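Local coordinates for solute-binding protein Csal_2479 (Chromohalobacter salexigens, PDB 4P1L) that binds D-glucuronate and probably hands it, as the periplasmic receptor of a tripartite ATP-independent (TRAP) transport system, to a membrane permease for uptake into the cell, at residues 95-100 with 131-136; 104-109 with 291-296; 178-183 with 301-306; 306-311 with 316-321. All coordinates share one frame; numbering follows the deposited sequence. Where two conformers were deposited one is given.

Contact 1 of 4, residues 95-100 with 131-136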
# COMPACT_ATOMS: atom_id res chain seq x y z
N ILE A 95 11.21 7.34 3.54
CA ILE A 95 12.52 6.73 3.45
C ILE A 95 13.15 6.99 2.08
O ILE A 95 14.36 7.21 1.98
CB ILE A 95 12.40 5.23 3.74
CG1 ILE A 95 11.89 5.07 5.18
CG2 ILE A 95 13.74 4.54 3.58
CD1 ILE A 95 11.12 3.86 5.43
N VAL A 96 12.31 6.98 1.04
CA VAL A 96 12.75 7.13 -0.35
C VAL A 96 11.98 8.28 -0.99
O VAL A 96 10.81 8.16 -1.27
CB VAL A 96 12.45 5.89 -1.19
CG1 VAL A 96 12.97 6.06 -2.61
CG2 VAL A 96 13.03 4.65 -0.56
N PRO A 97 12.65 9.42 -1.22
CA PRO A 97 11.91 10.60 -1.67
C PRO A 97 10.99 10.38 -2.87
O PRO A 97 9.83 10.82 -2.82
CB PRO A 97 13.02 11.61 -1.96
CG PRO A 97 14.07 11.26 -0.96
CD PRO A 97 14.04 9.75 -0.84
N ALA A 98 11.46 9.71 -3.91
CA ALA A 98 10.67 9.47 -5.11
C ALA A 98 9.40 8.70 -4.83
O ALA A 98 8.37 8.91 -5.50
CB ALA A 98 11.50 8.71 -6.18
N ALA A 99 9.44 7.82 -3.83
CA ALA A 99 8.27 7.04 -3.47
C ALA A 99 7.12 7.90 -3.00
O ALA A 99 5.96 7.49 -3.13
CB ALA A 99 8.62 5.96 -2.40
N ASN A 100 7.40 9.10 -2.47
CA ASN A 100 6.31 9.98 -2.03
C ASN A 100 5.37 10.37 -3.15
O ASN A 100 4.21 10.72 -2.90
CB ASN A 100 6.83 11.26 -1.38
CG ASN A 100 7.15 11.08 0.07
OD1 ASN A 100 6.32 10.60 0.84
ND2 ASN A 100 8.39 11.40 0.45
N ALA A 131 16.56 1.01 -4.88
CA ALA A 131 17.85 0.32 -4.91
C ALA A 131 18.90 1.19 -4.24
O ALA A 131 19.78 0.69 -3.56
CB ALA A 131 18.27 -0.01 -6.35
N GLU A 132 18.79 2.49 -4.44
CA GLU A 132 19.70 3.43 -3.82
C GLU A 132 19.58 3.39 -2.30
O GLU A 132 20.53 3.74 -1.61
CB GLU A 132 19.45 4.82 -4.42
CG GLU A 132 19.59 5.98 -3.49
CD GLU A 132 19.55 7.29 -4.26
OE1 GLU A 132 20.52 7.56 -5.00
OE2 GLU A 132 18.53 8.01 -4.17
N LYS A 133 18.45 2.93 -1.78
CA LYS A 133 18.28 2.78 -0.33
C LYS A 133 18.32 1.31 0.11
O LYS A 133 17.74 0.96 1.15
CB LYS A 133 16.95 3.39 0.11
CG LYS A 133 16.81 4.87 -0.26
CD LYS A 133 17.71 5.77 0.56
CE LYS A 133 17.53 7.22 0.15
NZ LYS A 133 18.33 8.09 1.05
N ASN A 134 18.96 0.47 -0.70
CA ASN A 134 19.28 -0.92 -0.34
C ASN A 134 18.12 -1.89 -0.43
O ASN A 134 18.17 -2.96 0.17
CB ASN A 134 19.86 -1.04 1.07
CG ASN A 134 21.32 -0.70 1.14
OD1 ASN A 134 21.99 -0.50 0.13
ND2 ASN A 134 21.84 -0.67 2.36
N LEU A 135 17.08 -1.54 -1.18
CA LEU A 135 15.97 -2.46 -1.42
C LEU A 135 15.84 -2.77 -2.91
O LEU A 135 15.73 -1.85 -3.74
CB LEU A 135 14.67 -1.85 -0.89
CG LEU A 135 14.61 -1.60 0.63
CD1 LEU A 135 13.38 -0.78 1.01
CD2 LEU A 135 14.64 -2.92 1.42
N ILE A 136 15.85 -4.06 -3.24
CA ILE A 136 15.79 -4.49 -4.62
C ILE A 136 14.36 -4.95 -4.95
O ILE A 136 13.91 -5.97 -4.43
CB ILE A 136 16.78 -5.62 -4.90
CG1 ILE A 136 18.20 -5.23 -4.44
CG2 ILE A 136 16.74 -5.98 -6.36
CD1 ILE A 136 18.73 -3.92 -5.05
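Lys133 lies along the carbonyl of Ile95 and the side chain of Val96 in a mainly apolar contact, joining the long loop after strand 84-88 to the turn between helix 121-132 and strand 135-141. That turn is a Schellman motif. Asn134, with positive phi, is its C-prime residue, and the bonds Leu135 N to Leu130 O and Asn134 N to Ala131 O close the helix end just before the chain enters an edge strand of the five-stranded mixed sheet. Asn134 and the backbone oxygen of Lys133 are both bonded to Arg78 of helix 70-78, on which Ile95 also packs. The side chains of Lys133 and Val96 lie alongside one another, pointing opposite ways, with Lys133 CG 3.8 Å from Val96 CG2. The valine sets CG1 anti to its own N (chi1 -178°), which puts CG2 beside that nitrogen and against the lysine stem. A bend at chi2 (-71°) then swings the outer lysine chain alongside the carbonyl of Ile95, while Pro97 CD is 4.4 Å from Lys133 CE. With an alanine here the methylenes beyond CB are gone, and Val96 CG2 and the Ile95 carbonyl would probably lose their cover on this side. Lys133 meets the carbonyl through carbon more closely than through its amine: CE is 3.7 Å from Ile95 O, whereas NZ is 4.2 Å from the same oxygen.

Contact 2 of 4, residues 104-109 with 291-296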
# COMPACT_ATOMS: atom_id res chain seq x y z
N LEU A 104 0.73 10.91 -3.49
CA LEU A 104 -0.08 12.06 -3.86
C LEU A 104 -1.51 11.59 -4.12
O LEU A 104 -1.72 10.68 -4.93
CB LEU A 104 0.53 12.80 -5.06
CG LEU A 104 1.86 13.54 -4.82
CD1 LEU A 104 2.57 13.92 -6.14
CD2 LEU A 104 1.63 14.82 -3.98
N PRO A 105 -2.50 12.18 -3.42
CA PRO A 105 -3.88 11.73 -3.58
C PRO A 105 -4.37 11.84 -5.02
O PRO A 105 -4.10 12.84 -5.69
CB PRO A 105 -4.67 12.65 -2.63
CG PRO A 105 -3.65 13.05 -1.59
CD PRO A 105 -2.36 13.20 -2.36
N PHE A 106 -5.07 10.82 -5.48
CA PHE A 106 -5.65 10.82 -6.84
C PHE A 106 -4.63 10.85 -7.98
O PHE A 106 -4.99 11.14 -9.12
CB PHE A 106 -6.66 11.99 -6.99
CG PHE A 106 -7.77 11.95 -5.98
CD1 PHE A 106 -8.86 11.10 -6.16
CD2 PHE A 106 -7.73 12.74 -4.83
CE1 PHE A 106 -9.88 11.06 -5.24
CE2 PHE A 106 -8.76 12.69 -3.90
CZ PHE A 106 -9.82 11.85 -4.10
N ILE A 107 -3.37 10.52 -7.73
CA ILE A 107 -2.41 10.58 -8.82
C ILE A 107 -2.73 9.53 -9.89
O ILE A 107 -2.49 9.76 -11.08
CB ILE A 107 -0.95 10.50 -8.35
CG1 ILE A 107 -0.06 10.95 -9.52
CG2 ILE A 107 -0.60 9.13 -7.79
CD1 ILE A 107 1.34 11.25 -9.11
N PHE A 108 -3.25 8.37 -9.47
CA PHE A 108 -3.69 7.33 -10.40
C PHE A 108 -5.21 7.38 -10.56
O PHE A 108 -5.93 7.58 -9.59
CB PHE A 108 -3.29 5.92 -9.91
CG PHE A 108 -1.81 5.69 -9.87
CD1 PHE A 108 -1.07 5.65 -11.05
CD2 PHE A 108 -1.15 5.54 -8.67
CE1 PHE A 108 0.28 5.44 -11.02
CE2 PHE A 108 0.20 5.34 -8.63
CZ PHE A 108 0.92 5.31 -9.82
N LYS A 109 -5.71 7.19 -11.80
CA LYS A 109 -7.14 7.22 -12.08
C LYS A 109 -7.81 5.89 -11.68
O LYS A 109 -9.00 5.85 -11.35
CB LYS A 109 -7.37 7.49 -13.57
CG LYS A 109 -7.01 8.89 -14.02
CD LYS A 109 -7.35 9.14 -15.48
CE LYS A 109 -6.96 10.57 -15.91
NZ LYS A 109 -7.29 10.83 -17.35
N ASP A 291 -20.54 12.05 -3.65
CA ASP A 291 -21.20 12.89 -4.64
C ASP A 291 -20.34 13.09 -5.86
O ASP A 291 -20.83 12.93 -6.97
CB ASP A 291 -21.50 14.28 -4.05
CG ASP A 291 -22.76 14.29 -3.21
OD1 ASP A 291 -23.28 13.19 -2.90
OD2 ASP A 291 -23.22 15.40 -2.89
N ASP A 292 -19.08 13.46 -5.67
CA ASP A 292 -18.23 13.92 -6.76
C ASP A 292 -16.75 13.85 -6.35
O ASP A 292 -16.25 14.72 -5.65
CB ASP A 292 -18.62 15.33 -7.14
CG ASP A 292 -17.73 15.93 -8.22
OD1 ASP A 292 -16.96 15.19 -8.89
OD2 ASP A 292 -17.83 17.16 -8.38
N LYS A 293 -16.07 12.78 -6.79
CA LYS A 293 -14.68 12.55 -6.44
C LYS A 293 -13.81 13.71 -6.89
O LYS A 293 -12.81 14.06 -6.23
CB LYS A 293 -14.19 11.21 -7.02
CG LYS A 293 -14.62 9.98 -6.22
CD LYS A 293 -14.37 8.66 -6.97
CE LYS A 293 -12.89 8.46 -7.31
NZ LYS A 293 -12.63 7.13 -8.02
N SER A 294 -14.20 14.37 -7.97
CA SER A 294 -13.42 15.50 -8.46
C SER A 294 -13.40 16.67 -7.44
O SER A 294 -12.45 17.48 -7.42
CB SER A 294 -13.91 15.94 -9.83
OG SER A 294 -14.99 16.82 -9.70
N ALA A 295 -14.42 16.76 -6.59
CA ALA A 295 -14.45 17.82 -5.56
C ALA A 295 -13.39 17.56 -4.49
O ALA A 295 -12.80 18.50 -3.93
CB ALA A 295 -15.84 17.96 -4.93
N PHE A 296 -13.13 16.29 -4.20
CA PHE A 296 -12.10 15.93 -3.25
C PHE A 296 -10.75 16.17 -3.88
O PHE A 296 -9.87 16.75 -3.26
CB PHE A 296 -12.21 14.45 -2.88
CG PHE A 296 -13.29 14.17 -1.88
CD1 PHE A 296 -14.59 13.95 -2.31
CD2 PHE A 296 -13.01 14.10 -0.54
CE1 PHE A 296 -15.60 13.68 -1.41
CE2 PHE A 296 -14.00 13.82 0.35
CZ PHE A 296 -15.31 13.63 -0.08
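Phe106 reaches across to Phe296 and Lys293 at the start of helix 293-298, where Asp292 is the N-cap and its OD1 accepts from Ser294 OG at 2.7 Å and, weakly, from Ser294 N. From CB, which points toward that helix, Phe106 CG is set anti to the carbonyl carbon (chi1 -57°), and the ring is carried outward from the loop. On one side of the ring, CE1 comes within 4.5 Å of Lys293 CE, part of an aliphatic chain whose NZ goes on to a salt bridge with Glu228. On the other side, CE2 lies 4.0 Å from Phe296 CB and equally far from the backbone carbon of that residue. The loop makes this projection from a type II beta turn, Leu104 to Ile107, in which Phe106 takes the third position with positive phi (64°); its backbone is also hydrogen-bonded to His229 of strand 223-230. At the far end of the Phe106 ring, CZ approaches Phe296 CB to 3.7 Å and stands 4.3 Å from Lys293 O, both partners lying oblique to the ring.

Contact 3 of 4, residues 178-183 with 301-306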
# COMPACT_ATOMS: atom_id res chain seq x y z
N ILE A 178 -6.03 14.64 4.71
CA ILE A 178 -7.20 14.73 5.56
C ILE A 178 -7.52 16.20 5.93
O ILE A 178 -8.69 16.63 5.94
CB ILE A 178 -7.03 13.92 6.84
CG1 ILE A 178 -6.89 12.42 6.52
CG2 ILE A 178 -8.22 14.15 7.80
CD1 ILE A 178 -8.10 11.81 5.84
N ASP A 179 -6.48 16.97 6.24
CA ASP A 179 -6.67 18.35 6.62
C ASP A 179 -7.29 19.16 5.50
O ASP A 179 -8.17 19.98 5.75
CB ASP A 179 -5.34 19.00 7.02
CG ASP A 179 -4.84 18.53 8.36
OD1 ASP A 179 -5.44 17.61 8.96
OD2 ASP A 179 -3.82 19.08 8.80
N GLU A 180 -6.81 18.96 4.28
CA GLU A 180 -7.38 19.64 3.13
C GLU A 180 -8.82 19.18 2.84
O GLU A 180 -9.63 19.96 2.34
CB GLU A 180 -6.51 19.40 1.90
CG GLU A 180 -5.14 20.15 1.97
CD GLU A 180 -5.25 21.66 1.90
OE1 GLU A 180 -6.37 22.19 1.77
OE2 GLU A 180 -4.21 22.34 1.99
N MSE A 181 -9.14 17.93 3.13
CA MSE A 181 -10.52 17.48 2.98
C MSE A 181 -11.43 18.16 3.99
O MSE A 181 -12.61 18.34 3.70
CB MSE A 181 -10.64 15.99 3.16
CG MSE A 181 -10.05 15.21 2.02
SE MSE A 181 -10.30 13.28 2.35
CE MSE A 181 -9.44 12.60 0.75
N GLY A 182 -10.89 18.53 5.15
CA GLY A 182 -11.64 19.20 6.21
C GLY A 182 -11.60 18.58 7.61
O GLY A 182 -12.12 19.16 8.59
N GLY A 183 -11.01 17.41 7.74
CA GLY A 183 -10.99 16.72 9.02
C GLY A 183 -9.68 16.91 9.76
O GLY A 183 -8.95 17.87 9.53
N GLN A 301 -4.93 20.24 -4.59
CA GLN A 301 -3.97 21.06 -5.35
C GLN A 301 -2.79 21.60 -4.53
O GLN A 301 -1.63 21.54 -4.98
CB GLN A 301 -4.70 22.22 -6.05
CG GLN A 301 -3.82 22.94 -7.08
CD GLN A 301 -3.43 22.03 -8.23
OE1 GLN A 301 -4.29 21.45 -8.90
NE2 GLN A 301 -2.13 21.89 -8.47
N PRO A 302 -3.04 22.13 -3.32
CA PRO A 302 -1.94 22.68 -2.53
C PRO A 302 -0.91 21.62 -2.19
O PRO A 302 0.27 21.94 -2.04
CB PRO A 302 -2.62 23.17 -1.24
CG PRO A 302 -4.04 23.41 -1.64
CD PRO A 302 -4.35 22.36 -2.67
N ILE A 303 -1.35 20.37 -2.06
CA ILE A 303 -0.45 19.26 -1.77
C ILE A 303 0.52 19.05 -2.94
O ILE A 303 1.74 18.90 -2.76
CB ILE A 303 -1.25 17.98 -1.43
CG1 ILE A 303 -2.12 18.25 -0.19
CG2 ILE A 303 -0.31 16.85 -1.14
CD1 ILE A 303 -2.97 17.04 0.25
N TYR A 304 -0.03 19.07 -4.14
CA TYR A 304 0.79 18.88 -5.33
C TYR A 304 1.74 20.07 -5.51
O TYR A 304 2.92 19.88 -5.80
CB TYR A 304 -0.09 18.73 -6.57
CG TYR A 304 -0.69 17.35 -6.79
CD1 TYR A 304 -1.74 16.87 -6.02
CD2 TYR A 304 -0.21 16.53 -7.81
CE1 TYR A 304 -2.30 15.60 -6.27
CE2 TYR A 304 -0.75 15.28 -8.05
CZ TYR A 304 -1.78 14.81 -7.28
OH TYR A 304 -2.33 13.58 -7.55
N ASP A 305 1.22 21.29 -5.35
CA ASP A 305 2.03 22.49 -5.51
C ASP A 305 3.24 22.49 -4.55
O ASP A 305 4.39 22.78 -4.95
CB ASP A 305 1.20 23.76 -5.26
CG ASP A 305 0.11 23.99 -6.29
OD1 ASP A 305 0.07 23.33 -7.34
OD2 ASP A 305 -0.73 24.88 -6.02
N GLN A 306 2.97 22.16 -3.28
CA GLN A 306 4.00 22.18 -2.26
C GLN A 306 5.01 21.09 -2.57
O GLN A 306 6.20 21.27 -2.39
CB GLN A 306 3.41 21.99 -0.84
CG GLN A 306 4.46 21.70 0.25
CD GLN A 306 3.88 21.30 1.61
OE1 GLN A 306 2.75 21.66 1.94
NE2 GLN A 306 4.66 20.53 2.39
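Glu180 leans over the first turn of helix 301-310 and meets Pro302 and Ile303 with different parts of its chain. Its CG is anti to the carbonyl carbon, and a bend at chi2 (-67°) turns the carboxylate away from the line of the stem. The stem passes Ile303 head to tail, with Glu180 CG 4.2 Å from Ile303 CD1. The carboxylate instead lies at a slant to the proline ring: Glu180 OE2 is 3.7 Å from Pro302 CB, and Glu180 CD is 4.1 Å from Pro302 CG. Both approaches are van der Waals contacts. Ile303, extended at chi2 (180°), also packs on Leu173 and Gln176 of the same helix, 172-181, and Glu180 itself also packs on Met300, just ahead of the second helix. With an alanine in place of Glu180, CG and the carboxylate are gone, which is likely to open a gap beside Ile303 CD1 and uncover one side of the Pro302 ring. Within helix 301-310, Gln301 NE2 donates to Asp305 OD1 at 2.9 Å; the oxygen lies close to the amide plane, but the donor comes from above the carboxylate plane. One residue after Glu180, at Met181, helix 172-181 ends. Gly183 N bonds to Ile178 O and Gly182 N, weakly, to Asp179 O; Gly182 N also reaches Ile178 O, from the opposite carbonyl face to Gly183 N. Gly182 has positive phi (127°), which would jam a CB against the preceding carbonyl oxygen. The arrangement joins the C-terminal turn of one helix to the N-terminal turn of another, the first closed by a Schellman motif with glycine at C-prime.

Contact 4 of 4, residues 306-311 with 316-321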
# COMPACT_ATOMS: atom_id res chain seq x y z
N GLN A 306 2.97 22.16 -3.28
CA GLN A 306 4.00 22.18 -2.26
C GLN A 306 5.01 21.09 -2.57
O GLN A 306 6.20 21.27 -2.39
CB GLN A 306 3.41 21.99 -0.84
CG GLN A 306 4.46 21.70 0.25
CD GLN A 306 3.88 21.30 1.61
OE1 GLN A 306 2.75 21.66 1.94
NE2 GLN A 306 4.66 20.53 2.39
N PHE A 307 4.52 19.94 -3.04
CA PHE A 307 5.38 18.81 -3.31
C PHE A 307 6.39 19.12 -4.41
O PHE A 307 7.58 18.87 -4.24
CB PHE A 307 4.59 17.55 -3.68
CG PHE A 307 5.47 16.35 -3.82
CD1 PHE A 307 5.84 15.62 -2.69
CD2 PHE A 307 5.98 15.97 -5.06
CE1 PHE A 307 6.68 14.52 -2.79
CE2 PHE A 307 6.81 14.86 -5.18
CZ PHE A 307 7.17 14.15 -4.04
N VAL A 308 5.93 19.68 -5.52
CA VAL A 308 6.81 19.94 -6.64
C VAL A 308 7.76 21.12 -6.35
O VAL A 308 8.87 21.17 -6.85
CB VAL A 308 6.05 20.10 -8.00
CG1 VAL A 308 5.27 18.80 -8.33
CG2 VAL A 308 5.13 21.28 -7.98
N GLN A 309 7.36 22.06 -5.50
CA GLN A 309 8.28 23.09 -5.04
C GLN A 309 9.43 22.52 -4.17
O GLN A 309 10.60 22.94 -4.27
CB GLN A 309 7.50 24.18 -4.29
CG GLN A 309 6.56 24.99 -5.19
CD GLN A 309 5.62 25.92 -4.43
OE1 GLN A 309 5.93 26.38 -3.33
NE2 GLN A 309 4.47 26.20 -5.01
N GLU A 310 9.08 21.58 -3.30
CA GLU A 310 10.05 20.93 -2.42
C GLU A 310 10.98 20.03 -3.19
O GLU A 310 12.14 19.86 -2.81
CB GLU A 310 9.31 20.07 -1.40
CG GLU A 310 8.67 20.86 -0.32
CD GLU A 310 7.56 20.08 0.40
OE1 GLU A 310 7.27 18.88 0.09
OE2 GLU A 310 6.96 20.71 1.28
N HIS A 311 10.45 19.44 -4.26
CA HIS A 311 11.17 18.41 -5.00
C HIS A 311 11.12 18.66 -6.51
O HIS A 311 10.49 17.90 -7.25
CB HIS A 311 10.55 17.05 -4.67
CG HIS A 311 10.69 16.67 -3.23
ND1 HIS A 311 9.62 16.63 -2.36
CD2 HIS A 311 11.78 16.35 -2.50
CE1 HIS A 311 10.05 16.29 -1.16
NE2 HIS A 311 11.35 16.11 -1.21
N SER A 316 8.92 15.99 -12.97
CA SER A 316 8.68 15.28 -14.21
C SER A 316 8.15 13.85 -13.99
O SER A 316 7.45 13.30 -14.85
CB SER A 316 9.94 15.31 -15.10
OG SER A 316 10.95 14.47 -14.60
N LEU A 317 8.46 13.27 -12.83
CA LEU A 317 7.86 12.01 -12.46
C LEU A 317 6.36 12.19 -12.20
O LEU A 317 5.55 11.38 -12.64
CB LEU A 317 8.57 11.42 -11.24
CG LEU A 317 8.14 10.05 -10.75
CD1 LEU A 317 8.11 9.02 -11.89
CD2 LEU A 317 9.07 9.60 -9.61
N VAL A 318 5.99 13.26 -11.50
CA VAL A 318 4.58 13.57 -11.28
C VAL A 318 3.84 13.75 -12.61
O VAL A 318 2.79 13.15 -12.85
CB VAL A 318 4.40 14.82 -10.41
CG1 VAL A 318 2.92 15.15 -10.25
CG2 VAL A 318 5.08 14.65 -9.03
N THR A 319 4.39 14.59 -13.50
CA THR A 319 3.73 14.88 -14.76
C THR A 319 3.75 13.69 -15.72
O THR A 319 2.79 13.49 -16.47
CB THR A 319 4.29 16.16 -15.44
OG1 THR A 319 5.66 15.99 -15.75
CG2 THR A 319 4.17 17.35 -14.53
N ASP A 320 4.80 12.86 -15.66
CA ASP A 320 4.84 11.69 -16.53
C ASP A 320 3.72 10.70 -16.14
O ASP A 320 3.06 10.12 -17.00
CB ASP A 320 6.20 10.99 -16.50
CG ASP A 320 7.30 11.76 -17.27
OD1 ASP A 320 6.98 12.70 -18.03
OD2 ASP A 320 8.49 11.40 -17.10
N ILE A 321 3.49 10.52 -14.84
CA ILE A 321 2.44 9.64 -14.39
C ILE A 321 1.07 10.20 -14.79
O ILE A 321 0.20 9.46 -15.27
CB ILE A 321 2.52 9.41 -12.87
CG1 ILE A 321 3.74 8.53 -12.55
CG2 ILE A 321 1.22 8.76 -12.36
CD1 ILE A 321 4.16 8.55 -11.07
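Phe307 and Val308 of helix 301-310 close on Val318 of helix 315-323, two consecutive helices joined by a short connection into a helical hairpin near the C-terminus. Walking along the first helix, Gln306 stands on a flank turned from the partner. It is modelled in two conformers, in one of which its amide can reach the carboxylate of Glu310 one turn on and, weakly, Gln176 of helix 172-181, and these links are therefore uncertain. Next comes Phe307, whose CG is anti to the backbone N (chi1 -174°), which carries the ring toward Val318; Val318 CG2 approaches it obliquely. The same ring is packed on Asn100, Val101 and Leu314 and is buried. Val308 follows and points toward the second helix, offering CG1 to the methyl that Phe307 touches, so that both side chains meet Val318 CG2, from directions roughly at right angles. Farther on, His311 is the first residue to leave helical geometry, though its N still bonds to Phe307 O at 2.9 Å. Its ND1 lies over one face of the Phe307 ring, 3.6 Å above the plane and offset toward the rim. On another flank of the second helix, Leu317 and Ile321 pack on helix 121-132, and Asp320 forms a salt bridge with Arg125 of that helix. The two apolar approaches are alike: Val318 CG2 stands 4.2 Å from Phe307 CE2 and 4.2 Å from Val308 CG1.

How the contacts relate
Contact 4 is the buried one of the four; contacts 1, 2 and 3 are only partly buried. Helix 301-310 serves both contact 3 and contact 4, which share Gln306, and Tyr304 carries it to contact 2 by a probable hydrogen bond from its hydroxyl to Pro105 O. The loop after strand 84-88 supplies one side of contacts 1 and 2, and through Asn100, Leu104, Ile107 and Phe108 it also packs on the helices of contact 4. Chemistry follows place: branched and aromatic carbons meet in contact 4, an aromatic ring meets a helix start in contact 2, and the stems of charged residues lie along backbone or apolar groups in contacts 1 and 3.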